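Local coordinates for CBS domain-containing protein (Pyrococcus horikoshii, PDB 2YZQ) that is of unknown function but binds S-adenosylmethionine, probably as a ligand-sensing protein built from paired CBS domains, at residues L65-D77 with L85-V97. Residues are numbered along the deposited sequence; the frame is centred on the assembly and turned at random.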
loop_
_atom_site.group_PDB
_atom_site.type_symbol
_atom_site.label_atom_id
_atom_site.label_comp_id
_atom_site.label_asym_id
_atom_site.label_seq_id
_atom_site.Cartn_x
_atom_site.Cartn_y
_atom_site.Cartn_z
ATOM N N LEU A 65 -7.334 -19.906 -9.502
ATOM C CA LEU A 65 -7.369 -18.575 -8.912
ATOM C C LEU A 65 -5.979 -18.049 -8.555
ATOM O O LEU A 65 -5.836 -16.918 -8.090
ATOM C CB LEU A 65 -8.251 -18.583 -7.659
ATOM C CG LEU A 65 -9.696 -19.044 -7.849
ATOM C CD1 LEU A 65 -10.407 -19.083 -6.505
ATOM C CD2 LEU A 65 -10.415 -18.107 -8.805
ATOM N N VAL A 66 -4.958 -18.868 -8.779
ATOM C CA VAL A 66 -3.586 -18.476 -8.475
ATOM C C VAL A 66 -2.946 -17.725 -9.640
ATOM O O VAL A 66 -3.067 -18.140 -10.791
ATOM C CB VAL A 66 -2.713 -19.714 -8.158
ATOM C CG1 VAL A 66 -1.313 -19.273 -7.760
ATOM C CG2 VAL A 66 -3.352 -20.533 -7.049
ATOM N N LYS A 67 -2.272 -16.617 -9.342
ATOM C CA LYS A 67 -1.600 -15.844 -10.382
ATOM C C LYS A 67 -0.156 -16.325 -10.493
ATOM O O LYS A 67 0.570 -16.367 -9.499
ATOM C CB LYS A 67 -1.643 -14.344 -10.066
ATOM C CG LYS A 67 -1.038 -13.951 -8.730
ATOM C CD LYS A 67 -1.003 -12.435 -8.568
ATOM C CE LYS A 67 -0.129 -11.791 -9.637
ATOM N NZ LYS A 67 -0.058 -10.310 -9.505
ATOM N N ARG A 68 0.248 -16.688 -11.707
ATOM C CA ARG A 68 1.590 -17.205 -11.954
ATOM C C ARG A 68 2.667 -16.141 -12.132
ATOM O O ARG A 68 3.794 -16.309 -11.669
ATOM C CB ARG A 68 1.581 -18.113 -13.188
ATOM C CG ARG A 68 1.394 -17.370 -14.504
ATOM C CD ARG A 68 1.403 -18.319 -15.694
ATOM N NE ARG A 68 0.216 -19.169 -15.736
ATOM C CZ ARG A 68 -1.025 -18.714 -15.887
ATOM N NH1 ARG A 68 -1.246 -17.411 -16.012
ATOM N NH2 ARG A 68 -2.045 -19.560 -15.917
ATOM N N ASP A 69 2.326 -15.052 -12.811
ATOM C CA ASP A 69 3.284 -13.982 -13.060
ATOM C C ASP A 69 3.476 -13.072 -11.851
ATOM O O ASP A 69 2.980 -11.948 -11.826
ATOM C CB ASP A 69 2.837 -13.150 -14.267
ATOM C CG ASP A 69 3.877 -12.128 -14.687
ATOM O OD1 ASP A 69 5.006 -12.535 -15.034
ATOM O OD2 ASP A 69 3.565 -10.917 -14.672
ATOM N N VAL A 70 4.201 -13.567 -10.851
ATOM C CA VAL A 70 4.467 -12.796 -9.641
ATOM C C VAL A 70 5.948 -12.437 -9.558
ATOM O O VAL A 70 6.812 -13.240 -9.909
ATOM C CB VAL A 70 4.079 -13.585 -8.371
ATOM C CG1 VAL A 70 2.604 -13.947 -8.418
ATOM C CG2 VAL A 70 4.934 -14.837 -8.251
ATOM N N PRO A 71 6.262 -11.219 -9.091
ATOM C CA PRO A 71 7.660 -10.794 -8.979
ATOM C C PRO A 71 8.437 -11.623 -7.958
ATOM O O PRO A 71 7.942 -11.897 -6.862
ATOM C CB PRO A 71 7.541 -9.326 -8.578
ATOM C CG PRO A 71 6.270 -9.296 -7.793
ATOM C CD PRO A 71 5.352 -10.159 -8.624
ATOM N N VAL A 72 9.647 -12.026 -8.330
ATOM C CA VAL A 72 10.493 -12.825 -7.449
ATOM C C VAL A 72 11.919 -12.295 -7.407
ATOM O O VAL A 72 12.427 -11.753 -8.392
ATOM C CB VAL A 72 10.541 -14.307 -7.897
ATOM C CG1 VAL A 72 9.147 -14.903 -7.876
ATOM C CG2 VAL A 72 11.147 -14.410 -9.284
ATOM N N VAL A 73 12.561 -12.450 -6.254
ATOM C CA VAL A 73 13.939 -12.013 -6.072
ATOM C C VAL A 73 14.619 -13.005 -5.141
ATOM O O VAL A 73 13.971 -13.906 -4.607
ATOM C CB VAL A 73 14.022 -10.616 -5.412
ATOM C CG1 VAL A 73 13.354 -9.576 -6.296
ATOM C CG2 VAL A 73 13.362 -10.650 -4.036
ATOM N N LYS A 74 15.925 -12.839 -4.969
ATOM C CA LYS A 74 16.701 -13.682 -4.067
ATOM C C LYS A 74 17.003 -12.818 -2.846
ATOM O O LYS A 74 17.026 -11.591 -2.949
ATOM C CB LYS A 74 17.990 -14.144 -4.744
ATOM C CG LYS A 74 17.751 -15.140 -5.871
ATOM C CD LYS A 74 19.052 -15.669 -6.444
ATOM C CE LYS A 74 18.787 -16.760 -7.470
ATOM N NZ LYS A 74 17.876 -16.290 -8.552
ATOM N N GLU A 75 17.237 -13.444 -1.693
ATOM C CA GLU A 75 17.484 -12.674 -0.477
ATOM C C GLU A 75 18.695 -11.753 -0.523
ATOM O O GLU A 75 18.741 -10.764 0.204
ATOM C CB GLU A 75 17.590 -13.597 0.750
ATOM C CG GLU A 75 18.870 -14.414 0.846
ATOM C CD GLU A 75 19.075 -15.011 2.230
ATOM O OE1 GLU A 75 20.000 -15.837 2.396
ATOM O OE2 GLU A 75 18.321 -14.649 3.156
ATOM N N ASN A 76 19.669 -12.052 -1.377
ATOM C CA ASN A 76 20.850 -11.204 -1.447
ATOM C C ASN A 76 20.744 -10.101 -2.493
ATOM O O ASN A 76 21.708 -9.376 -2.746
ATOM C CB ASN A 76 22.105 -12.053 -1.673
ATOM C CG ASN A 76 22.440 -12.916 -0.467
ATOM O OD1 ASN A 76 22.541 -12.421 0.656
ATOM N ND2 ASN A 76 22.613 -14.214 -0.695
ATOM N N ASP A 77 19.570 -9.979 -3.104
ATOM C CA ASP A 77 19.353 -8.920 -4.079
ATOM C C ASP A 77 19.165 -7.615 -3.309
ATOM O O ASP A 77 18.864 -7.620 -2.113
ATOM C CB ASP A 77 18.111 -9.196 -4.935
ATOM C CG ASP A 77 18.356 -10.250 -5.999
ATOM O OD1 ASP A 77 19.507 -10.360 -6.471
ATOM O OD2 ASP A 77 17.397 -10.953 -6.378
ATOM N N LEU A 85 10.801 -4.181 -9.380
ATOM C CA LEU A 85 9.853 -5.206 -9.791
ATOM C C LEU A 85 8.445 -4.861 -9.323
ATOM O O LEU A 85 7.476 -5.052 -10.056
ATOM C CB LEU A 85 10.270 -6.573 -9.238
ATOM C CG LEU A 85 11.462 -7.231 -9.939
ATOM C CD1 LEU A 85 11.900 -8.473 -9.176
ATOM C CD2 LEU A 85 11.073 -7.589 -11.361
ATOM N N MET A 86 8.329 -4.348 -8.105
ATOM C CA MET A 86 7.022 -3.979 -7.577
ATOM C C MET A 86 6.397 -2.895 -8.448
ATOM O O MET A 86 5.203 -2.937 -8.740
ATOM C CB MET A 86 7.148 -3.471 -6.144
ATOM C CG MET A 86 7.604 -4.531 -5.159
ATOM S SD MET A 86 7.752 -3.838 -3.503
ATOM C CE MET A 86 8.093 -5.315 -2.537
ATOM N N LEU A 87 7.214 -1.929 -8.856
ATOM C CA LEU A 87 6.746 -0.830 -9.693
ATOM C C LEU A 87 6.413 -1.313 -11.102
ATOM O O LEU A 87 5.482 -0.815 -11.734
ATOM C CB LEU A 87 7.807 0.269 -9.763
ATOM C CG LEU A 87 8.067 1.031 -8.460
ATOM C CD1 LEU A 87 9.327 1.877 -8.590
ATOM C CD2 LEU A 87 6.858 1.894 -8.133
ATOM N N GLU A 88 7.176 -2.287 -11.584
ATOM C CA GLU A 88 6.969 -2.837 -12.920
ATOM C C GLU A 88 5.663 -3.616 -13.057
ATOM O O GLU A 88 4.963 -3.496 -14.062
ATOM C CB GLU A 88 8.146 -3.742 -13.298
ATOM C CG GLU A 88 7.944 -4.528 -14.586
ATOM C CD GLU A 88 9.139 -5.389 -14.937
ATOM O OE1 GLU A 88 9.601 -6.152 -14.062
ATOM O OE2 GLU A 88 9.617 -5.310 -16.089
ATOM N N TYR A 89 5.334 -4.414 -12.046
ATOM C CA TYR A 89 4.117 -5.214 -12.085
ATOM C C TYR A 89 2.978 -4.574 -11.303
ATOM O O TYR A 89 1.889 -5.138 -11.212
ATOM C CB TYR A 89 4.395 -6.613 -11.528
ATOM C CG TYR A 89 5.577 -7.295 -12.177
ATOM C CD1 TYR A 89 5.614 -7.509 -13.555
ATOM C CD2 TYR A 89 6.666 -7.713 -11.417
ATOM C CE1 TYR A 89 6.709 -8.120 -14.159
ATOM C CE2 TYR A 89 7.765 -8.326 -12.010
ATOM C CZ TYR A 89 7.781 -8.526 -13.380
ATOM O OH TYR A 89 8.865 -9.134 -13.969
ATOM N N ASP A 90 3.229 -3.389 -10.755
ATOM C CA ASP A 90 2.226 -2.690 -9.962
ATOM C C ASP A 90 1.646 -3.685 -8.965
ATOM O O ASP A 90 0.432 -3.803 -8.807
ATOM C CB ASP A 90 1.124 -2.123 -10.865
ATOM C CG ASP A 90 0.133 -1.256 -10.106
ATOM O OD1 ASP A 90 0.571 -0.451 -9.256
ATOM O OD2 ASP A 90 -1.084 -1.370 -10.367
ATOM N N TYR A 91 2.541 -4.412 -8.300
ATOM C CA TYR A 91 2.156 -5.413 -7.314
ATOM C C TYR A 91 2.832 -5.034 -5.996
ATOM O O TYR A 91 3.973 -4.578 -5.992
ATOM C CB TYR A 91 2.596 -6.801 -7.789
ATOM C CG TYR A 91 1.890 -7.944 -7.099
ATOM C CD1 TYR A 91 0.501 -8.064 -7.144
ATOM C CD2 TYR A 91 2.611 -8.909 -6.400
ATOM C CE1 TYR A 91 -0.152 -9.118 -6.504
ATOM C CE2 TYR A 91 1.971 -9.961 -5.760
ATOM C CZ TYR A 91 0.593 -10.061 -5.813
ATOM O OH TYR A 91 -0.033 -11.102 -5.168
ATOM N N ARG A 92 2.127 -5.233 -4.887
ATOM C CA ARG A 92 2.628 -4.840 -3.571
ATOM C C ARG A 92 3.529 -5.806 -2.816
ATOM O O ARG A 92 3.808 -5.598 -1.635
ATOM C CB ARG A 92 1.448 -4.451 -2.680
ATOM C CG ARG A 92 0.654 -3.258 -3.204
ATOM C CD ARG A 92 -0.568 -2.984 -2.337
ATOM N NE ARG A 92 -0.212 -2.668 -0.955
ATOM C CZ ARG A 92 0.318 -1.515 -0.560
ATOM N NH1 ARG A 92 0.557 -0.548 -1.442
ATOM N NH2 ARG A 92 0.612 -1.329 0.721
ATOM N N ARG A 93 3.988 -6.859 -3.474
ATOM C CA ARG A 93 4.867 -7.790 -2.789
ATOM C C ARG A 93 5.687 -8.608 -3.756
ATOM O O ARG A 93 5.356 -8.722 -4.935
ATOM C CB ARG A 93 4.061 -8.723 -1.882
ATOM C CG ARG A 93 3.161 -9.691 -2.619
ATOM C CD ARG A 93 2.226 -10.402 -1.657
ATOM N NE ARG A 93 1.361 -9.463 -0.945
ATOM C CZ ARG A 93 0.481 -8.659 -1.537
ATOM N NH1 ARG A 93 0.341 -8.676 -2.855
ATOM N NH2 ARG A 93 -0.257 -7.833 -0.810
ATOM N N VAL A 94 6.779 -9.160 -3.243
ATOM C CA VAL A 94 7.657 -10.000 -4.033
ATOM C C VAL A 94 7.952 -11.237 -3.200
ATOM O O VAL A 94 8.060 -11.160 -1.978
ATOM C CB VAL A 94 8.994 -9.292 -4.375
ATOM C CG1 VAL A 94 8.717 -8.002 -5.138
ATOM C CG2 VAL A 94 9.784 -9.005 -3.105
ATOM N N VAL A 95 8.048 -12.382 -3.858
ATOM C CA VAL A 95 8.362 -13.611 -3.154
ATOM C C VAL A 95 9.871 -13.767 -3.269
ATOM O O VAL A 95 10.447 -13.539 -4.334
ATOM C CB VAL A 95 7.664 -14.837 -3.793
ATOM C CG1 VAL A 95 8.071 -16.115 -3.054
ATOM C CG2 VAL A 95 6.152 -14.658 -3.732
ATOM N N VAL A 96 10.514 -14.126 -2.162
ATOM C CA VAL A 96 11.956 -14.313 -2.146
ATOM C C VAL A 96 12.204 -15.813 -2.235
ATOM O O VAL A 96 11.675 -16.579 -1.432
ATOM C CB VAL A 96 12.573 -13.784 -0.840
ATOM C CG1 VAL A 96 14.083 -13.782 -0.951
ATOM C CG2 VAL A 96 12.043 -12.383 -0.539
ATOM N N VAL A 97 12.987 -16.233 -3.222
ATOM C CA VAL A 97 13.268 -17.653 -3.390
ATOM C C VAL A 97 14.756 -17.944 -3.289
ATOM O O VAL A 97 15.588 -17.038 -3.391
ATOM C CB VAL A 97 12.762 -18.173 -4.761
ATOM C CG1 VAL A 97 11.272 -17.902 -4.906
ATOM C CG2 VAL A 97 13.544 -17.513 -5.894
HETATM O O HOH W 1 17.530 -16.330 -1.773
#
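The carbonyl oxygen of V73 is gripped twice from the neighbouring strand: V97 N donates a bond of 2.9 Å, with an N-H...O angle of 161°, and V96 CA adds a CA-H...O contact at 3.2 Å. The pattern is that of a parallel sheet, and with helix 79-89 it makes the beta-alpha-beta unit of a CBS domain, joining strands 72-74 and 93-97. Two more backbone bonds fix the register, V95 N to P71 O at 3.0 Å and V73 N to V95 O at 3.1 Å. Past the paired region a water bridges E75 N and V97 O, while the carboxylate of D77 accepts K74 N from above its plane.

The connecting helix packs on the face bearing V73, V94 and V96, which V3 of helix 3-6 also touches. L85 and V73 run alongside each other in opposite senses, with CD1 of L85 and CG1 of V73 only 3.4 Å apart, a close fit for two methyl groups. P71 meets both aromatic residues: its CB lies 3.4 Å from CD2 of Y89, and its CD touches CD2 of Y91.

K67 closes the far end. Its chain bends at chi3 (-62°), and NZ sits over one face of the Y91 ring, 3.6 Å from the centroid and 27° off the normal, a cation-pi arrangement. Replacing Y91 by an alanine is likely to leave the K67 ammonium without its aromatic partner and to open a gap beside CD of P71, which now touches CD2 of the ring. On the same proline, CG comes within 3.1 Å of R93 O, a buried oxygen with no hydrogen-bond partner in the model.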